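Local coordinates for protein purine nucleosidase, (IunH-1) (Sulfolobus solfataricus, PDB 3T8J) that belongs to the nucleosidase clan, an alpha/beta protein built round a mixed beta sheet, and holds a sodium ion, at residues Ser122-Leu127 / Asp170-Val175; His100-Ile105 / Ala128-Leu133; Lys142-Met147 / Ala178-Thr183. All blocks are in the same frame, centred on the assembly; numbering follows the deposited sequence.

Interaction 1 (Ser122-Leu127 / Asp170-Val175); sequences SPLTNL and DAAKIV. With NA (sodium ion), chain B.
Ala-171 presses its CB against the backbone of the turn that leads into the helix, lying 3.6 Å from Leu-124 C and equally near the N of Thr-125. A small methyl here lets the two chains come within 5.1 Å, CA to CA, at Thr-125 and Ala-171. Leu-124 reaches across: its CD1 rests 3.7 Å from Ala-172 CA, over the backbone of the second helix. Farther along the helices, Leu-127 and Val-175 cross at about a right angle, with Leu-127 CD2 at 4.0 Å from Val-175 CG2; with CG anti to the backbone N (chi1 -177°), Leu-127 CG itself lies close to that methyl. No hydrogen bond joins the segments; the side-chain contacts are mostly aliphatic.

Further out, Ile-165 of helix 163-167 packs on both Leu-124 and Ala-172. Leu-124 is the N-cap residue of helix 125-133, and the hydroxyl of Thr-125, in the first turn, is hydrogen-bonded to Asp-168 and Glu-35. At the far end of the turn, Ser-122 OG binds the sodium ion at 2.5 Å, together with a water. The arrangement is that of an alpha/beta fold with its metal site at the C-terminal ends of parallel strands: Ile-121 and Ser-122 come from the loop after strand 116-120, Asp-9 from the loop after strand 3-8 and Asp-14 from helix 12-23.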
# COMPACT_ATOMS: atom_id res chain seq x y z
N SER A 122 10.50 -10.50 -22.32
CA SER A 122 9.98 -9.13 -22.33
C SER A 122 8.91 -8.95 -21.26
O SER A 122 8.50 -9.94 -20.60
CB SER A 122 9.40 -8.85 -23.73
OG SER A 122 10.34 -9.23 -24.75
N PRO A 123 8.37 -7.74 -21.09
CA PRO A 123 7.20 -7.59 -20.21
C PRO A 123 6.06 -8.57 -20.59
O PRO A 123 5.91 -8.94 -21.74
CB PRO A 123 6.81 -6.12 -20.40
CG PRO A 123 8.11 -5.45 -20.75
CD PRO A 123 8.77 -6.44 -21.66
N LEU A 124 5.28 -9.00 -19.60
CA LEU A 124 4.41 -10.17 -19.75
C LEU A 124 2.95 -9.88 -20.19
O LEU A 124 2.06 -10.74 -20.15
CB LEU A 124 4.46 -10.98 -18.45
CG LEU A 124 5.80 -11.69 -18.17
CD1 LEU A 124 5.91 -12.16 -16.69
CD2 LEU A 124 6.02 -12.89 -19.06
N THR A 125 2.72 -8.66 -20.68
CA THR A 125 1.38 -8.20 -21.00
C THR A 125 0.63 -9.09 -22.01
O THR A 125 -0.55 -9.34 -21.83
CB THR A 125 1.43 -6.71 -21.48
OG1 THR A 125 2.29 -5.98 -20.60
CG2 THR A 125 0.03 -6.12 -21.46
N ASN A 126 1.29 -9.53 -23.09
CA ASN A 126 0.60 -10.34 -24.10
C ASN A 126 0.20 -11.71 -23.56
O ASN A 126 -0.89 -12.19 -23.85
CB ASN A 126 1.44 -10.53 -25.36
CG ASN A 126 1.59 -9.27 -26.16
OD1 ASN A 126 0.71 -8.44 -26.17
ND2 ASN A 126 2.72 -9.15 -26.87
N LEU A 127 1.11 -12.34 -22.80
CA LEU A 127 0.79 -13.67 -22.24
C LEU A 127 -0.33 -13.54 -21.22
O LEU A 127 -1.21 -14.43 -21.14
CB LEU A 127 2.03 -14.35 -21.65
CG LEU A 127 1.84 -15.77 -21.10
CD1 LEU A 127 1.41 -16.71 -22.21
CD2 LEU A 127 3.15 -16.26 -20.47
N ASP A 170 1.40 -6.16 -12.97
CA ASP A 170 0.06 -6.79 -12.94
C ASP A 170 0.04 -7.99 -13.88
O ASP A 170 -0.41 -9.09 -13.51
CB ASP A 170 -0.97 -5.72 -13.29
CG ASP A 170 -0.92 -4.59 -12.30
OD1 ASP A 170 -1.30 -4.80 -11.14
OD2 ASP A 170 -0.41 -3.49 -12.64
N ALA A 171 0.52 -7.81 -15.10
CA ALA A 171 0.65 -8.92 -16.04
C ALA A 171 1.53 -10.03 -15.44
O ALA A 171 1.20 -11.22 -15.57
CB ALA A 171 1.23 -8.43 -17.42
N ALA A 172 2.64 -9.67 -14.80
CA ALA A 172 3.55 -10.67 -14.20
C ALA A 172 2.82 -11.44 -13.12
O ALA A 172 2.96 -12.65 -13.03
CB ALA A 172 4.82 -10.00 -13.64
N LYS A 173 2.08 -10.73 -12.29
CA LYS A 173 1.36 -11.40 -11.18
C LYS A 173 0.36 -12.39 -11.76
O LYS A 173 0.25 -13.55 -11.26
CB LYS A 173 0.65 -10.37 -10.29
CG LYS A 173 0.08 -10.96 -8.99
CD LYS A 173 -0.23 -9.82 -7.97
CE LYS A 173 -0.28 -10.28 -6.53
NZ LYS A 173 1.05 -10.55 -5.86
N ILE A 174 -0.37 -12.01 -12.80
CA ILE A 174 -1.31 -12.93 -13.46
C ILE A 174 -0.60 -14.18 -13.98
O ILE A 174 -1.04 -15.31 -13.75
CB ILE A 174 -2.06 -12.20 -14.62
CG1 ILE A 174 -3.02 -11.18 -14.03
CG2 ILE A 174 -2.80 -13.20 -15.53
CD1 ILE A 174 -3.47 -10.12 -15.09
N VAL A 175 0.54 -14.02 -14.62
CA VAL A 175 1.27 -15.14 -15.22
C VAL A 175 1.80 -16.09 -14.13
O VAL A 175 1.69 -17.31 -14.27
CB VAL A 175 2.39 -14.60 -16.14
CG1 VAL A 175 3.42 -15.68 -16.47
CG2 VAL A 175 1.74 -14.05 -17.41
NA NA B . 12.73 -8.61 -24.52
O HOH W 1 14.78 -7.51 -24.18

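Interaction 2 (His100-Ile105 / Ala128-Leu133)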
# COMPACT_ATOMS: atom_id res chain seq x y z
N HIS A 100 -4.15 -9.21 -33.08
CA HIS A 100 -3.49 -8.93 -31.82
C HIS A 100 -2.71 -10.16 -31.36
O HIS A 100 -3.22 -11.27 -31.44
CB HIS A 100 -4.53 -8.55 -30.73
CG HIS A 100 -3.95 -7.91 -29.51
ND1 HIS A 100 -3.18 -8.59 -28.59
CD2 HIS A 100 -4.08 -6.65 -29.03
CE1 HIS A 100 -2.84 -7.76 -27.61
NE2 HIS A 100 -3.36 -6.57 -27.87
N ALA A 101 -1.49 -9.95 -30.89
CA ALA A 101 -0.67 -11.01 -30.32
C ALA A 101 -1.43 -11.93 -29.35
O ALA A 101 -1.21 -13.13 -29.38
CB ALA A 101 0.55 -10.44 -29.61
N ALA A 102 -2.26 -11.37 -28.48
CA ALA A 102 -2.95 -12.25 -27.48
C ALA A 102 -3.86 -13.28 -28.15
O ALA A 102 -3.92 -14.45 -27.71
CB ALA A 102 -3.73 -11.40 -26.48
N LEU A 103 -4.55 -12.89 -29.22
CA LEU A 103 -5.37 -13.79 -29.99
C LEU A 103 -4.54 -14.82 -30.78
O LEU A 103 -4.91 -16.01 -30.87
CB LEU A 103 -6.36 -13.01 -30.87
CG LEU A 103 -7.23 -11.99 -30.11
CD1 LEU A 103 -8.10 -11.20 -31.10
CD2 LEU A 103 -8.08 -12.64 -29.02
N ALA A 104 -3.40 -14.38 -31.32
CA ALA A 104 -2.48 -15.30 -32.00
C ALA A 104 -1.92 -16.36 -31.05
O ALA A 104 -1.79 -17.53 -31.41
CB ALA A 104 -1.33 -14.52 -32.66
N ILE A 105 -1.58 -15.96 -29.83
CA ILE A 105 -1.09 -16.92 -28.80
C ILE A 105 -2.14 -18.00 -28.53
O ILE A 105 -1.80 -19.18 -28.48
CB ILE A 105 -0.69 -16.19 -27.51
CG1 ILE A 105 0.55 -15.31 -27.75
CG2 ILE A 105 -0.41 -17.19 -26.35
CD1 ILE A 105 0.76 -14.23 -26.66
N ALA A 128 -0.33 -12.50 -20.39
CA ALA A 128 -1.41 -12.27 -19.45
C ALA A 128 -2.74 -12.08 -20.15
O ALA A 128 -3.74 -12.67 -19.74
CB ALA A 128 -1.10 -11.06 -18.53
N LEU A 129 -2.79 -11.24 -21.19
CA LEU A 129 -4.03 -11.01 -21.93
C LEU A 129 -4.55 -12.30 -22.59
O LEU A 129 -5.74 -12.58 -22.55
CB LEU A 129 -3.85 -9.86 -22.95
CG LEU A 129 -5.14 -9.28 -23.53
CD1 LEU A 129 -6.21 -9.04 -22.48
CD2 LEU A 129 -4.83 -7.99 -24.28
N ALA A 130 -3.65 -13.11 -23.17
CA ALA A 130 -4.04 -14.38 -23.75
C ALA A 130 -4.66 -15.29 -22.67
O ALA A 130 -5.70 -15.92 -22.91
CB ALA A 130 -2.82 -15.06 -24.42
N TYR A 131 -4.01 -15.38 -21.51
CA TYR A 131 -4.54 -16.20 -20.39
C TYR A 131 -5.93 -15.72 -19.96
O TYR A 131 -6.82 -16.53 -19.73
CB TYR A 131 -3.58 -16.20 -19.18
CG TYR A 131 -4.20 -16.80 -17.95
CD1 TYR A 131 -4.33 -18.16 -17.84
CD2 TYR A 131 -4.74 -15.99 -16.96
CE1 TYR A 131 -4.97 -18.72 -16.74
CE2 TYR A 131 -5.37 -16.53 -15.86
CZ TYR A 131 -5.47 -17.89 -15.76
OH TYR A 131 -6.12 -18.48 -14.67
N LEU A 132 -6.08 -14.40 -19.80
CA LEU A 132 -7.34 -13.83 -19.35
C LEU A 132 -8.50 -14.18 -20.30
O LEU A 132 -9.63 -14.45 -19.84
CB LEU A 132 -7.23 -12.30 -19.18
CG LEU A 132 -6.34 -11.82 -18.02
CD1 LEU A 132 -6.03 -10.31 -18.20
CD2 LEU A 132 -7.01 -12.11 -16.70
N LEU A 133 -8.22 -14.19 -21.61
CA LEU A 133 -9.23 -14.56 -22.60
C LEU A 133 -9.48 -16.07 -22.70
O LEU A 133 -10.59 -16.48 -23.06
CB LEU A 133 -8.83 -14.01 -23.96
CG LEU A 133 -8.94 -12.50 -24.00
CD1 LEU A 133 -8.08 -11.92 -25.10
CD2 LEU A 133 -10.41 -12.07 -24.15
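Ala-102 and Ala-130 meet where helices 101-111 and 125-133 cross, an alanine-lined helix-helix contact in the alpha/beta fold of this nucleosidase family. Their CA atoms are 4.4 Å apart, the axes of the two short segments approach to 8.2 Å, and the crossing angle is -60°. Such closeness is possible because both residues at the crossing carry only a methyl group. Ala-130 CB sits 3.5 Å from the carbonyl oxygen of Ala-102.

Ile-105 can be followed outward from the same crossing. Its CB lies 3.9 Å from Ala-130 CB, and the CG2 branch, anti to the backbone N, settles on that methyl at 3.8 Å from Ala-130 CB. The other branch leaves through CG1, and an extended chi2 (162°) carries CD1 to the carbonyl oxygen of Asn-126, one turn earlier on helix 125-133. Leu-129 is modelled in two conformers; in one of them its CB and CG lie against Ala-102 CB and its CD2 comes to the imidazole of His-100 near CE1, so this contact is tentative. At the outer margin Leu-103 CD2 touches Leu-133 CD1, methyl to methyl.

This outer side also faces another copy of the protein: Leu-103 packs on Leu-103 of the second subunit, and His-100 touches Leu-133 of that subunit. Leu-103 thus serves both the helix pair and the subunit interface.

His-100 has a further task as the N-cap of helix 101-111. Its ring nitrogen ND1 accepts the N-H of Ala-102 at 2.9 Å, a nearly straight bond of 166° at the hydrogen, and the donor nitrogen lies in the imidazole plane.

Interaction 3 (Lys142-Met147 / Ala178-Thr183)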
# COMPACT_ATOMS: atom_id res chain seq x y z
N LYS A 142 3.39 -25.94 -23.12
CA LYS A 142 4.25 -26.89 -22.42
C LYS A 142 5.15 -26.23 -21.38
O LYS A 142 5.38 -26.76 -20.29
CB LYS A 142 5.10 -27.65 -23.48
CG LYS A 142 6.09 -28.62 -22.93
CD LYS A 142 6.78 -29.40 -24.03
CE LYS A 142 7.76 -30.40 -23.45
NZ LYS A 142 8.18 -31.40 -24.45
N LYS A 143 5.70 -25.07 -21.72
CA LYS A 143 6.75 -24.46 -20.95
C LYS A 143 6.79 -22.95 -21.22
O LYS A 143 6.62 -22.55 -22.36
CB LYS A 143 8.09 -25.08 -21.34
CG LYS A 143 9.24 -24.71 -20.47
CD LYS A 143 9.13 -25.35 -19.09
CE LYS A 143 10.22 -24.82 -18.22
NZ LYS A 143 10.29 -25.58 -16.94
N VAL A 144 6.98 -22.16 -20.16
CA VAL A 144 7.26 -20.71 -20.26
C VAL A 144 8.66 -20.49 -19.72
O VAL A 144 8.95 -20.79 -18.55
CB VAL A 144 6.22 -19.88 -19.51
CG1 VAL A 144 6.48 -18.38 -19.72
CG2 VAL A 144 4.81 -20.25 -20.00
N TRP A 145 9.52 -19.90 -20.56
CA TRP A 145 10.89 -19.54 -20.21
C TRP A 145 10.92 -18.02 -20.01
O TRP A 145 10.73 -17.28 -20.96
CB TRP A 145 11.83 -19.95 -21.34
CG TRP A 145 11.81 -21.41 -21.72
CD1 TRP A 145 11.10 -22.01 -22.74
CD2 TRP A 145 12.56 -22.47 -21.10
NE1 TRP A 145 11.38 -23.36 -22.78
CE2 TRP A 145 12.26 -23.66 -21.77
CE3 TRP A 145 13.45 -22.51 -20.02
CZ2 TRP A 145 12.82 -24.87 -21.41
CZ3 TRP A 145 14.01 -23.73 -19.66
CH2 TRP A 145 13.68 -24.89 -20.35
N VAL A 146 11.09 -17.60 -18.77
CA VAL A 146 10.96 -16.18 -18.39
C VAL A 146 12.33 -15.58 -18.11
O VAL A 146 13.08 -16.09 -17.27
CB VAL A 146 10.09 -16.03 -17.13
CG1 VAL A 146 10.07 -14.56 -16.65
CG2 VAL A 146 8.65 -16.50 -17.38
N MET A 147 12.67 -14.51 -18.83
CA MET A 147 13.78 -13.65 -18.40
C MET A 147 13.10 -12.58 -17.53
O MET A 147 12.26 -11.80 -18.03
CB MET A 147 14.51 -12.98 -19.56
CG MET A 147 15.81 -12.29 -19.15
SD MET A 147 15.50 -10.71 -18.29
CE MET A 147 16.62 -10.85 -16.90
N ALA A 178 -1.10 -18.19 -12.55
CA ALA A 178 -1.98 -18.94 -13.48
C ALA A 178 -1.80 -20.46 -13.42
O ALA A 178 -2.75 -21.20 -13.72
CB ALA A 178 -1.78 -18.47 -14.91
N GLY A 179 -0.59 -20.92 -13.12
CA GLY A 179 -0.24 -22.36 -13.11
C GLY A 179 0.61 -22.85 -14.28
O GLY A 179 0.69 -24.04 -14.53
N PHE A 180 1.26 -21.94 -15.01
CA PHE A 180 2.18 -22.34 -16.07
C PHE A 180 3.41 -23.05 -15.49
O PHE A 180 3.80 -22.79 -14.34
CB PHE A 180 2.71 -21.07 -16.78
CG PHE A 180 1.70 -20.32 -17.64
CD1 PHE A 180 1.33 -20.81 -18.88
CD2 PHE A 180 1.17 -19.10 -17.22
CE1 PHE A 180 0.42 -20.13 -19.66
CE2 PHE A 180 0.27 -18.40 -18.03
CZ PHE A 180 -0.10 -18.91 -19.23
N ASP A 181 4.08 -23.86 -16.30
CA ASP A 181 5.37 -24.46 -15.97
C ASP A 181 6.44 -23.43 -16.33
O ASP A 181 6.76 -23.30 -17.50
CB ASP A 181 5.55 -25.76 -16.77
CG ASP A 181 6.83 -26.51 -16.43
OD1 ASP A 181 7.72 -25.92 -15.78
OD2 ASP A 181 6.97 -27.70 -16.84
N ILE A 182 6.95 -22.73 -15.32
CA ILE A 182 7.86 -21.59 -15.48
C ILE A 182 9.26 -21.93 -15.02
O ILE A 182 9.44 -22.44 -13.90
CB ILE A 182 7.38 -20.38 -14.65
CG1 ILE A 182 6.07 -19.82 -15.21
CG2 ILE A 182 8.47 -19.28 -14.59
CD1 ILE A 182 5.38 -18.80 -14.27
N THR A 183 10.26 -21.63 -15.87
CA THR A 183 11.65 -21.56 -15.46
C THR A 183 12.08 -20.10 -15.68
O THR A 183 11.86 -19.57 -16.76
CB THR A 183 12.55 -22.56 -16.23
OG1 THR A 183 12.21 -23.90 -15.83
CG2 THR A 183 14.02 -22.30 -15.92
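Val-144 and Ile-182 form one parallel beta bridge and Trp-145 and Thr-183 the next, joining strand 141-147 to the start of strand 182-185. Three backbone hydrogen bonds carry the pairing. Val-144 N gives to Asp-181 O at 2.9 Å, Val-144 O receives Thr-183 N at 3.1 Å, and Val-146 N gives to Thr-183 O, so Val-144 and Thr-183 each use both N-H and C=O in the parallel pattern. The CA-H of Ile-182 also points at Val-144 O.

The charged interaction centres on Lys-143. The bend at chi2 (71°) turns CD toward Asp-181; from there the extended end brings NZ to two oxygens. One is OD1 of Asp-181 at 2.8 Å, a salt bridge in which NZ approaches OD1 from above the carboxylate plane; the other is OG1 of Thr-183, also at 2.8 Å, in a hydrogen bond. That hydroxyl has a further partner in Glu-290. On the way, CG of Lys-143 passes over one face of the Trp-145 ring, 3.3 Å above its plane and offset toward the rim.

Apolar packing occupies both faces of the sheet. Beside Lys-143, Trp-145 and Thr-183 lie side by side, pointing the same way, with Trp-145 CE3 3.9 Å from Thr-183 CB; the indole NE1 is hydrogen-bonded to Glu-117. On the face of Val-144 and Ile-182, Val-144 CG2 touches Phe-180 CD1 at 3.7 Å, and Val-146 CG2 meets Ile-182 CG2. Leu-127 of helix 125-133 packs on Val-144 and Phe-180.

Paired with Asp-181, Lys-143 probably keeps its positive charge, with Glu-290 linked to it through the Thr-183 hydroxyl. Its ammonium group joins strand 141-147 to both the loop residue Asp-181 and Thr-183 of the next strand, beside the backbone pairing.

Overall arrangement
Helix 125-133 ties the set together: its first turn belongs to interaction 1 and its later part to interaction 2, whose centres lie about 11 Å apart. Interaction 3 is in the sheet itself, its centre about 11 Å from that of interaction 1, which it touches through Val-175 and Phe-180, and 15 Å from that of interaction 2, which it touches through Tyr-131 and Ala-178. Along the chain, interactions 1 and 2 alternate their segments, as do 1 and 3, whereas interaction 2 closes before interaction 3 opens. Helix 169-177 is followed, after a short loop, by strand 182-185. The set is consistent with layering from strands through helices to the second subunit, which interactions 1 and 2 both touch.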